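Local coordinates for protein LRIM1 (Anopheles gambiae, PDB 3O53), which regulates complement-like immunity in the mosquito in a complex with APL1C, and is represented here by its leucine-rich repeat domain, at residues N130-M134 with L135-D139; A165-S168 with D169-E172; L228-K231 with A232-F235; D298-A301 with P302-D305. All coordinates share one frame; numbering follows the deposited sequence.

Interaction 1: N130-M134 with L135-D139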
loop_
_atom_site.group_PDB
_atom_site.type_symbol
_atom_site.label_atom_id
_atom_site.label_comp_id
_atom_site.label_asym_id
_atom_site.label_seq_id
_atom_site.Cartn_x
_atom_site.Cartn_y
_atom_site.Cartn_z
ATOM N N ASN A 130 -1.970 -8.027 5.478
ATOM C CA ASN A 130 -0.956 -9.049 5.555
ATOM C C ASN A 130 -0.125 -8.809 6.826
ATOM O O ASN A 130 -0.605 -8.169 7.753
ATOM C CB ASN A 130 -0.107 -9.030 4.286
ATOM C CG ASN A 130 -0.743 -9.821 3.157
ATOM O OD1 ASN A 130 -0.860 -11.038 3.237
ATOM N ND2 ASN A 130 -1.169 -9.126 2.102
ATOM N N LYS A 131 1.103 -9.317 6.868
ATOM C CA LYS A 131 1.950 -9.176 8.053
ATOM C C LYS A 131 3.247 -8.431 7.742
ATOM O O LYS A 131 4.289 -8.728 8.305
ATOM C CB LYS A 131 2.290 -10.554 8.631
ATOM C CG LYS A 131 1.092 -11.469 8.802
ATOM C CD LYS A 131 0.132 -10.957 9.855
ATOM C CE LYS A 131 0.511 -11.430 11.246
ATOM N NZ LYS A 131 -0.551 -11.106 12.242
ATOM N N ILE A 132 3.175 -7.464 6.841
ATOM C CA ILE A 132 4.344 -6.691 6.471
ATOM C C ILE A 132 4.661 -5.711 7.604
ATOM O O ILE A 132 3.786 -4.987 8.072
ATOM C CB ILE A 132 4.093 -5.960 5.123
ATOM C CG1 ILE A 132 4.030 -7.004 3.998
ATOM C CG2 ILE A 132 5.193 -4.926 4.827
ATOM C CD1 ILE A 132 3.443 -6.483 2.706
ATOM N N THR A 133 5.909 -5.697 8.060
ATOM C CA THR A 133 6.293 -4.790 9.140
ATOM C C THR A 133 7.279 -3.706 8.696
ATOM O O THR A 133 7.552 -2.784 9.444
ATOM C CB THR A 133 6.906 -5.580 10.304
ATOM O OG1 THR A 133 8.146 -6.155 9.885
ATOM C CG2 THR A 133 5.965 -6.696 10.739
ATOM N N MET A 134 7.813 -3.811 7.484
ATOM C CA MET A 134 8.717 -2.791 6.972
ATOM C C MET A 134 8.753 -2.844 5.443
ATOM O O MET A 134 8.506 -3.895 4.843
ATOM C CB MET A 134 10.136 -2.964 7.568
ATOM C CG MET A 134 10.846 -4.276 7.256
ATOM S SD MET A 134 12.562 -4.358 7.893
ATOM C CE MET A 134 12.351 -3.847 9.576
ATOM N N LEU A 135 9.044 -1.710 4.815
ATOM C CA LEU A 135 9.097 -1.657 3.358
ATOM C C LEU A 135 10.150 -2.613 2.800
ATOM O O LEU A 135 9.967 -3.150 1.717
ATOM C CB LEU A 135 9.334 -0.226 2.859
ATOM C CG LEU A 135 8.150 0.728 3.050
ATOM C CD1 LEU A 135 8.432 2.107 2.431
ATOM C CD2 LEU A 135 6.867 0.129 2.470
ATOM N N ARG A 136 11.233 -2.857 3.542
ATOM C CA ARG A 136 12.243 -3.829 3.092
ATOM C C ARG A 136 11.817 -5.311 3.201
ATOM O O ARG A 136 12.568 -6.196 2.816
ATOM C CB ARG A 136 13.569 -3.609 3.827
ATOM C CG ARG A 136 14.297 -2.353 3.390
ATOM C CD ARG A 136 15.468 -2.071 4.315
ATOM N NE ARG A 136 15.016 -1.808 5.676
ATOM C CZ ARG A 136 15.780 -1.912 6.758
ATOM N NH1 ARG A 136 17.050 -2.306 6.667
ATOM N NH2 ARG A 136 15.260 -1.650 7.944
ATOM N N ASP A 137 10.627 -5.591 3.729
ATOM C CA ASP A 137 10.026 -6.919 3.542
ATOM C C ASP A 137 9.776 -7.195 2.050
ATOM O O ASP A 137 9.716 -8.348 1.616
ATOM C CB ASP A 137 8.708 -7.019 4.316
ATOM C CG ASP A 137 8.928 -7.120 5.813
ATOM O OD1 ASP A 137 10.082 -7.310 6.239
ATOM O OD2 ASP A 137 7.947 -7.027 6.559
ATOM N N LEU A 138 9.605 -6.124 1.282
ATOM C CA LEU A 138 9.576 -6.203 -0.182
ATOM C C LEU A 138 11.008 -6.084 -0.680
ATOM O O LEU A 138 11.733 -5.206 -0.231
ATOM C CB LEU A 138 8.740 -5.052 -0.756
ATOM C CG LEU A 138 7.229 -5.288 -0.841
ATOM C CD1 LEU A 138 6.652 -5.694 0.495
ATOM C CD2 LEU A 138 6.533 -4.039 -1.382
ATOM N N ASP A 139 11.440 -6.954 -1.587
ATOM C CA ASP A 139 12.819 -6.850 -2.060
ATOM C C ASP A 139 12.907 -5.697 -3.048
ATOM O O ASP A 139 11.902 -5.026 -3.314
ATOM C CB ASP A 139 13.356 -8.178 -2.623
ATOM C CG ASP A 139 12.867 -8.479 -4.018
ATOM O OD1 ASP A 139 11.939 -7.800 -4.516
ATOM O OD2 ASP A 139 13.422 -9.421 -4.618
HETATM O O HOH W 1 7.282 -8.633 8.358
#

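Interaction 2: A165-S168 with D169-E172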
loop_
_atom_site.group_PDB
_atom_site.type_symbol
_atom_site.label_atom_id
_atom_site.label_comp_id
_atom_site.label_asym_id
_atom_site.label_seq_id
_atom_site.Cartn_x
_atom_site.Cartn_y
_atom_site.Cartn_z
ATOM N N ALA A 165 12.693 4.789 -3.846
ATOM C CA ALA A 165 13.333 5.655 -4.842
ATOM C C ALA A 165 13.354 5.045 -6.247
ATOM O O ALA A 165 13.325 5.767 -7.236
ATOM C CB ALA A 165 14.740 6.007 -4.408
ATOM N N ALA A 166 13.396 3.722 -6.335
ATOM C CA ALA A 166 13.399 3.049 -7.630
ATOM C C ALA A 166 12.027 3.127 -8.304
ATOM O O ALA A 166 11.833 2.597 -9.400
ATOM C CB ALA A 166 13.831 1.604 -7.473
ATOM N N SER A 167 11.080 3.778 -7.635
ATOM C CA SER A 167 9.765 4.043 -8.202
ATOM C C SER A 167 9.482 5.537 -8.250
ATOM O O SER A 167 8.338 5.947 -8.377
ATOM C CB SER A 167 8.671 3.345 -7.383
ATOM O OG SER A 167 8.836 1.940 -7.427
ATOM N N SER A 168 10.524 6.352 -8.144
ATOM C CA SER A 168 10.339 7.796 -8.062
ATOM C C SER A 168 9.551 8.324 -9.264
ATOM O O SER A 168 8.784 9.269 -9.140
ATOM C CB SER A 168 11.693 8.506 -7.976
ATOM O OG SER A 168 12.498 8.185 -9.091
ATOM N N ASP A 169 9.726 7.695 -10.420
ATOM C CA ASP A 169 9.149 8.207 -11.659
ATOM C C ASP A 169 7.859 7.503 -12.064
ATOM O O ASP A 169 7.190 7.931 -13.007
ATOM C CB ASP A 169 10.167 8.091 -12.794
ATOM C CG ASP A 169 11.382 8.969 -12.575
ATOM O OD1 ASP A 169 11.277 9.943 -11.798
ATOM O OD2 ASP A 169 12.438 8.687 -13.178
ATOM N N THR A 170 7.502 6.440 -11.350
ATOM C CA THR A 170 6.351 5.623 -11.719
ATOM C C THR A 170 5.217 5.625 -10.693
ATOM O O THR A 170 4.059 5.393 -11.041
ATOM C CB THR A 170 6.772 4.155 -11.928
ATOM O OG1 THR A 170 7.380 3.659 -10.729
ATOM C CG2 THR A 170 7.760 4.040 -13.083
ATOM N N LEU A 171 5.539 5.864 -9.427
ATOM C CA LEU A 171 4.560 5.667 -8.363
ATOM C C LEU A 171 3.447 6.708 -8.465
ATOM O O LEU A 171 3.702 7.906 -8.491
ATOM C CB LEU A 171 5.229 5.729 -6.984
ATOM C CG LEU A 171 4.380 5.229 -5.807
ATOM C CD1 LEU A 171 4.055 3.750 -5.959
ATOM C CD2 LEU A 171 5.067 5.482 -4.466
ATOM N N GLU A 172 2.211 6.227 -8.520
ATOM C CA GLU A 172 1.039 7.088 -8.622
ATOM C C GLU A 172 0.170 7.023 -7.372
ATOM O O GLU A 172 -0.425 8.012 -6.980
ATOM C CB GLU A 172 0.215 6.700 -9.853
ATOM C CG GLU A 172 0.972 6.937 -11.157
ATOM C CD GLU A 172 0.179 6.571 -12.398
ATOM O OE1 GLU A 172 -0.949 6.049 -12.269
ATOM O OE2 GLU A 172 0.696 6.808 -13.510
HETATM O O HOH W 2 11.192 5.196 -11.206
HETATM O O HOH W 3 5.909 9.300 -8.698
#

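Interaction 3: L228-K231 with A232-F235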
loop_
_atom_site.group_PDB
_atom_site.type_symbol
_atom_site.label_atom_id
_atom_site.label_comp_id
_atom_site.label_asym_id
_atom_site.label_seq_id
_atom_site.Cartn_x
_atom_site.Cartn_y
_atom_site.Cartn_z
ATOM N N LEU A 228 2.622 18.949 15.227
ATOM C CA LEU A 228 3.282 19.987 14.439
ATOM C C LEU A 228 3.374 19.629 12.964
ATOM O O LEU A 228 3.411 18.455 12.600
ATOM C CB LEU A 228 4.705 20.229 14.956
ATOM C CG LEU A 228 4.845 20.716 16.394
ATOM C CD1 LEU A 228 6.320 20.964 16.723
ATOM C CD2 LEU A 228 4.013 21.972 16.603
ATOM N N ILE A 229 3.446 20.666 12.136
ATOM C CA ILE A 229 3.649 20.551 10.695
ATOM C C ILE A 229 4.853 21.400 10.322
ATOM O O ILE A 229 5.000 22.516 10.818
ATOM C CB ILE A 229 2.442 21.117 9.906
ATOM C CG1 ILE A 229 1.166 20.355 10.256
ATOM C CG2 ILE A 229 2.708 21.064 8.392
ATOM C CD1 ILE A 229 -0.118 20.964 9.653
ATOM N N GLU A 230 5.699 20.885 9.440
ATOM C CA GLU A 230 6.864 21.626 8.960
ATOM C C GLU A 230 6.387 22.833 8.157
ATOM O O GLU A 230 5.698 22.677 7.150
ATOM C CB GLU A 230 7.746 20.716 8.092
ATOM C CG GLU A 230 8.840 21.444 7.329
ATOM C CD GLU A 230 9.768 22.226 8.250
ATOM O OE1 GLU A 230 10.394 21.605 9.134
ATOM O OE2 GLU A 230 9.866 23.456 8.090
ATOM N N LYS A 231 6.744 24.035 8.606
ATOM C CA LYS A 231 6.227 25.258 7.997
ATOM C C LYS A 231 6.742 25.466 6.571
ATOM O O LYS A 231 6.151 26.211 5.800
ATOM C CB LYS A 231 6.587 26.474 8.860
ATOM C CG LYS A 231 8.085 26.713 9.007
ATOM C CD LYS A 231 8.387 27.884 9.935
ATOM C CE LYS A 231 7.730 29.163 9.444
ATOM N NZ LYS A 231 8.164 30.354 10.221
ATOM N N ALA A 232 7.837 24.805 6.218
ATOM C CA ALA A 232 8.442 24.998 4.902
ATOM C C ALA A 232 7.743 24.186 3.807
ATOM O O ALA A 232 8.028 24.353 2.629
ATOM C CB ALA A 232 9.930 24.646 4.950
ATOM N N LEU A 233 6.833 23.302 4.196
ATOM C CA LEU A 233 6.134 22.470 3.227
ATOM C C LEU A 233 5.300 23.333 2.279
ATOM O O LEU A 233 4.673 24.298 2.701
ATOM C CB LEU A 233 5.216 21.474 3.946
ATOM C CG LEU A 233 5.863 20.296 4.676
ATOM C CD1 LEU A 233 4.787 19.493 5.403
ATOM C CD2 LEU A 233 6.639 19.405 3.692
ATOM N N ARG A 234 5.300 22.971 1.002
ATOM C CA ARG A 234 4.472 23.632 0.005
ATOM C C ARG A 234 3.781 22.585 -0.860
ATOM O O ARG A 234 4.411 21.635 -1.315
ATOM C CB ARG A 234 5.334 24.525 -0.892
ATOM C CG ARG A 234 6.099 25.608 -0.161
ATOM C CD ARG A 234 5.197 26.744 0.299
ATOM N NE ARG A 234 5.980 27.824 0.896
ATOM C CZ ARG A 234 6.328 27.881 2.179
ATOM N NH1 ARG A 234 5.956 26.928 3.024
ATOM N NH2 ARG A 234 7.048 28.898 2.626
ATOM N N PHE A 235 2.485 22.749 -1.088
ATOM C CA PHE A 235 1.784 21.887 -2.026
ATOM C C PHE A 235 1.476 22.639 -3.314
ATOM O O PHE A 235 1.684 23.842 -3.396
ATOM C CB PHE A 235 0.526 21.309 -1.376
ATOM C CG PHE A 235 0.836 20.311 -0.291
ATOM C CD1 PHE A 235 0.944 18.963 -0.587
ATOM C CD2 PHE A 235 1.073 20.732 1.012
ATOM C CE1 PHE A 235 1.256 18.040 0.402
ATOM C CE2 PHE A 235 1.391 19.810 2.009
ATOM C CZ PHE A 235 1.479 18.464 1.700
#

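Interaction 4: D298-A301 with P302-D305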
loop_
_atom_site.group_PDB
_atom_site.type_symbol
_atom_site.label_atom_id
_atom_site.label_comp_id
_atom_site.label_asym_id
_atom_site.label_seq_id
_atom_site.Cartn_x
_atom_site.Cartn_y
_atom_site.Cartn_z
ATOM N N ASP A 298 -3.405 25.607 22.166
ATOM C CA ASP A 298 -2.207 26.421 22.305
ATOM C C ASP A 298 -1.135 25.657 23.082
ATOM O O ASP A 298 -1.190 25.539 24.303
ATOM C CB ASP A 298 -2.534 27.751 22.976
ATOM C CG ASP A 298 -3.430 28.622 22.116
ATOM O OD1 ASP A 298 -2.953 29.107 21.069
ATOM O OD2 ASP A 298 -4.609 28.816 22.479
ATOM N N LEU A 299 -0.182 25.109 22.338
ATOM C CA LEU A 299 0.981 24.447 22.906
ATOM C C LEU A 299 2.227 25.231 22.504
ATOM O O LEU A 299 3.062 24.727 21.747
ATOM C CB LEU A 299 1.077 23.007 22.388
ATOM C CG LEU A 299 -0.204 22.177 22.483
ATOM C CD1 LEU A 299 -0.123 20.934 21.596
ATOM C CD2 LEU A 299 -0.484 21.800 23.930
ATOM N N PRO A 300 2.345 26.476 23.001
ATOM C CA PRO A 300 3.450 27.404 22.724
ATOM C C PRO A 300 4.746 26.939 23.361
ATOM O O PRO A 300 4.889 25.753 23.648
ATOM C CB PRO A 300 2.990 28.692 23.414
ATOM C CG PRO A 300 2.147 28.208 24.527
ATOM C CD PRO A 300 1.359 27.087 23.906
ATOM N N ALA A 301 5.669 27.870 23.588
ATOM C CA ALA A 301 6.889 27.582 24.329
ATOM C C ALA A 301 7.433 26.224 23.873
ATOM O O ALA A 301 7.391 25.929 22.679
ATOM C CB ALA A 301 6.603 27.620 25.824
ATOM N N PRO A 302 7.949 25.391 24.793
ATOM C CA PRO A 302 8.417 24.113 24.256
ATOM C C PRO A 302 7.439 22.954 24.449
ATOM O O PRO A 302 7.849 21.808 24.292
ATOM C CB PRO A 302 9.679 23.871 25.074
ATOM C CG PRO A 302 9.302 24.367 26.431
ATOM C CD PRO A 302 8.360 25.547 26.203
ATOM N N PHE A 303 6.182 23.236 24.777
ATOM C CA PHE A 303 5.225 22.168 25.055
ATOM C C PHE A 303 5.018 21.243 23.853
ATOM O O PHE A 303 4.986 20.032 24.019
ATOM C CB PHE A 303 3.883 22.724 25.520
ATOM C CG PHE A 303 3.957 23.488 26.805
ATOM C CD1 PHE A 303 4.191 22.837 28.006
ATOM C CD2 PHE A 303 3.782 24.859 26.813
ATOM C CE1 PHE A 303 4.256 23.547 29.191
ATOM C CE2 PHE A 303 3.844 25.573 27.992
ATOM C CZ PHE A 303 4.081 24.916 29.183
ATOM N N ALA A 304 4.885 21.805 22.654
ATOM C CA ALA A 304 4.688 20.991 21.452
ATOM C C ALA A 304 5.882 20.068 21.200
ATOM O O ALA A 304 5.717 18.871 20.951
ATOM C CB ALA A 304 4.440 21.879 20.238
ATOM N N ASP A 305 7.082 20.636 21.269
ATOM C CA ASP A 305 8.315 19.888 21.054
ATOM C C ASP A 305 8.445 18.758 22.068
ATOM O O ASP A 305 8.893 17.665 21.737
ATOM C CB ASP A 305 9.523 20.822 21.157
ATOM C CG ASP A 305 9.579 21.834 20.025
ATOM O OD1 ASP A 305 9.285 21.457 18.869
ATOM O OD2 ASP A 305 9.922 23.005 20.289
HETATM O O HOH W 4 7.204 23.590 21.291
#

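Interaction 1: N130-M134 with L135-D139
Asp137 turns its carboxylate back on the preceding chain, and OD2 takes the backbone N-H of Thr133 nearly along its own C-O axis at 2.9 Å, with a fairly straight N-H...O angle of 163°. A second, weak bond comes from Met134 N, 3.3 Å from Asp137 OD2. In the reverse direction, Asp137 N donates to Met134 O at 2.9 Å, meeting that carbonyl from above its plane; this bond closes the turn into the 3-10 segment 135-137, while the carboxylate ties the preceding residues to it. A water bound to Lys131 O, Thr133 OG1 and Asp137 OD2 adds a further link. The turn belongs to a leucine-rich repeat loop between strands 123-126 and 146-150; Asn130, at what appears to be the consensus asparagine position of a leucine-rich repeat, bonds to Ala106 O, Leu127 O and Ile111 N. With CG between the backbone N and the carbonyl carbon (chi1 62°), the Met134 chain lies across Asp137, CG sitting 3.3 Å from Asp137 OD1, while SD approaches Arg136 NH2 at 3.8 Å. On the buried side, Ile132 CD1 meets Leu138 CD1 at 4.0 Å, their side chains crossing at about a right angle.

Interaction 2: A165-S168 with D169-E172
Thr170 carries OG1 between its backbone N and carbonyl carbon (chi1 58°), which turns the hydroxyl back toward Ser167 and leaves OG1 3.6 Å from Ser167 CB. Ser167 swings OG beside its own backbone N (chi1 -63°), where it reaches strand 146-150 and its approach: OG is hydrogen-bonded to Arg143 O and Val146 N. Thr170 OG1 is likewise bonded to Val146 O, so both hydroxyls tie this loop to the preceding coil of the leucine-rich repeat solenoid, just ahead of strand 173-175.

Between the two side chains the chain makes one tight turn around Ser167 O, which accepts two amides. Thr170 N lies 3.1 Å from Ser167 O and well above the carbonyl plane, whereas Leu171 N, 3.0 Å from Ser167 O, sits in that plane. The two donors, at i+3 and i+4, thus approach one oxygen from different directions. Leu171 CB comes in beside the same oxygen, 3.4 Å from Ser167 O.

Two waters complete the turn. One donates to both Ser168 O, at 2.9 Å, and Leu171 O, bridging two carbonyls three residues apart, across the bend; the other accepts from Asp169 N at 3.0 Å and reaches Ala166 O weakly. Asp169 itself is exposed and poorly ordered, and its carboxylate makes only a weak, unsettled approach to Ser168 OG. The chemistry implies a turn held mainly by backbone groups: Ser167 O has two amide donors, while the two buried hydroxyls have their partners on the adjoining coil and fix the loop against it.

Interaction 3: L228-K231 with A232-F235
Arg234 brings the edge of its guanidinium back to the turn and uses NH1 for two backbone carbonyls. It donates to Lys231 O at 2.9 Å, the oxygen being met in its carbonyl plane on a lone pair and lying almost exactly in the guanidinium plane (1° out of it). The same NH1 also donates to Leu233 O, again at 2.9 Å, but there it stands well above the carbonyl plane. Two acceptors near the plane of the group fix its rotation. The feature being held is a type I beta turn, Glu230 to Leu233, immediately after the short strand 228-229 of the leucine-rich repeat domain. Its closing bond runs from Leu233 N to Glu230 O at 3.2 Å with a nearly straight N-H...O angle of 165°.

Glu230 adds a side-chain bond. Its CG is anti to the backbone N (chi1 169°) and the chain bends about CB-CG, which returns the carboxylate to the turn: OE2 accepts Ala232 N at 3.1 Å through its anti lone pair, the one facing away from OE1. The first residue of the turn therefore holds two of its amides, one through its carbonyl and one through its carboxylate.

Beneath the polar layer, Leu233 fills the inner side of the bend. Its CG lies 3.9 Å from Glu230 CB. Ile229 continues this apolar side against Leu254 and Phe257 of helix 251-259, and Leu233 also touches Met206 of strand 205-206, the parallel neighbour of 228-229. Ile229 and Leu233 cross at about a right angle, with Ile229 CG2 4.0 Å from Leu233 CD1.

Interaction 4: D298-A301 with P302-D305
The Phe303 ring meets the carbonyl of Pro300 obliquely, with Phe303 CD2 3.5 Å from Pro300 O, which places the ring beside the bend that leads into the helix. Its first torsion places CG beside the backbone N (chi1 -63°), which swings the ring back toward that bend, and Pro300 CG is a looser neighbour of CD2.

The same Pro300 O accepts the first amide of helix 303-310: Phe303 N donates at 3.0 Å in the carbonyl plane, though the N-H...O angle of 141° is bent. Pro302 stands at the N-cap position, right before the helix, and has no N-H to give. A water takes up the next part of the entry, donating to Ala301 O at 2.7 Å and accepting from Asp305 N at 3.0 Å. Ala301 is poorly ordered, and its CB, modelled too close to the Pro302 ring, is of doubtful position, as is any contact it makes with Phe303.

Behind the turn, Leu299 and Ala304 pack together, Leu299 CB lying 4.1 Å from Ala304 CB. Leu299 N is bonded to His250 ND1, and the start of helix 303-310 is seated against strand 228-229.

How the interactions relate
Following the chain, the four contacts come in series: each is a local turn that closes before the next opens, and none nests or crosses another. Interaction 1 shapes the loop between strands 123-126 and 146-150. Interaction 2 shapes the loop between 158-160 and 173-175, and its nearest atoms are about 8 Å from those of interaction 1. Interaction 3 turns the chain after strand 228-229, further along the solenoid, its centre about 22 Å from that of interaction 2. Interaction 4 starts helix 303-310 and folds back onto interaction 3: Leu228 CD2 packs on Ala304 CB at 3.7 Å, joining the last helix of this construct to the repeats.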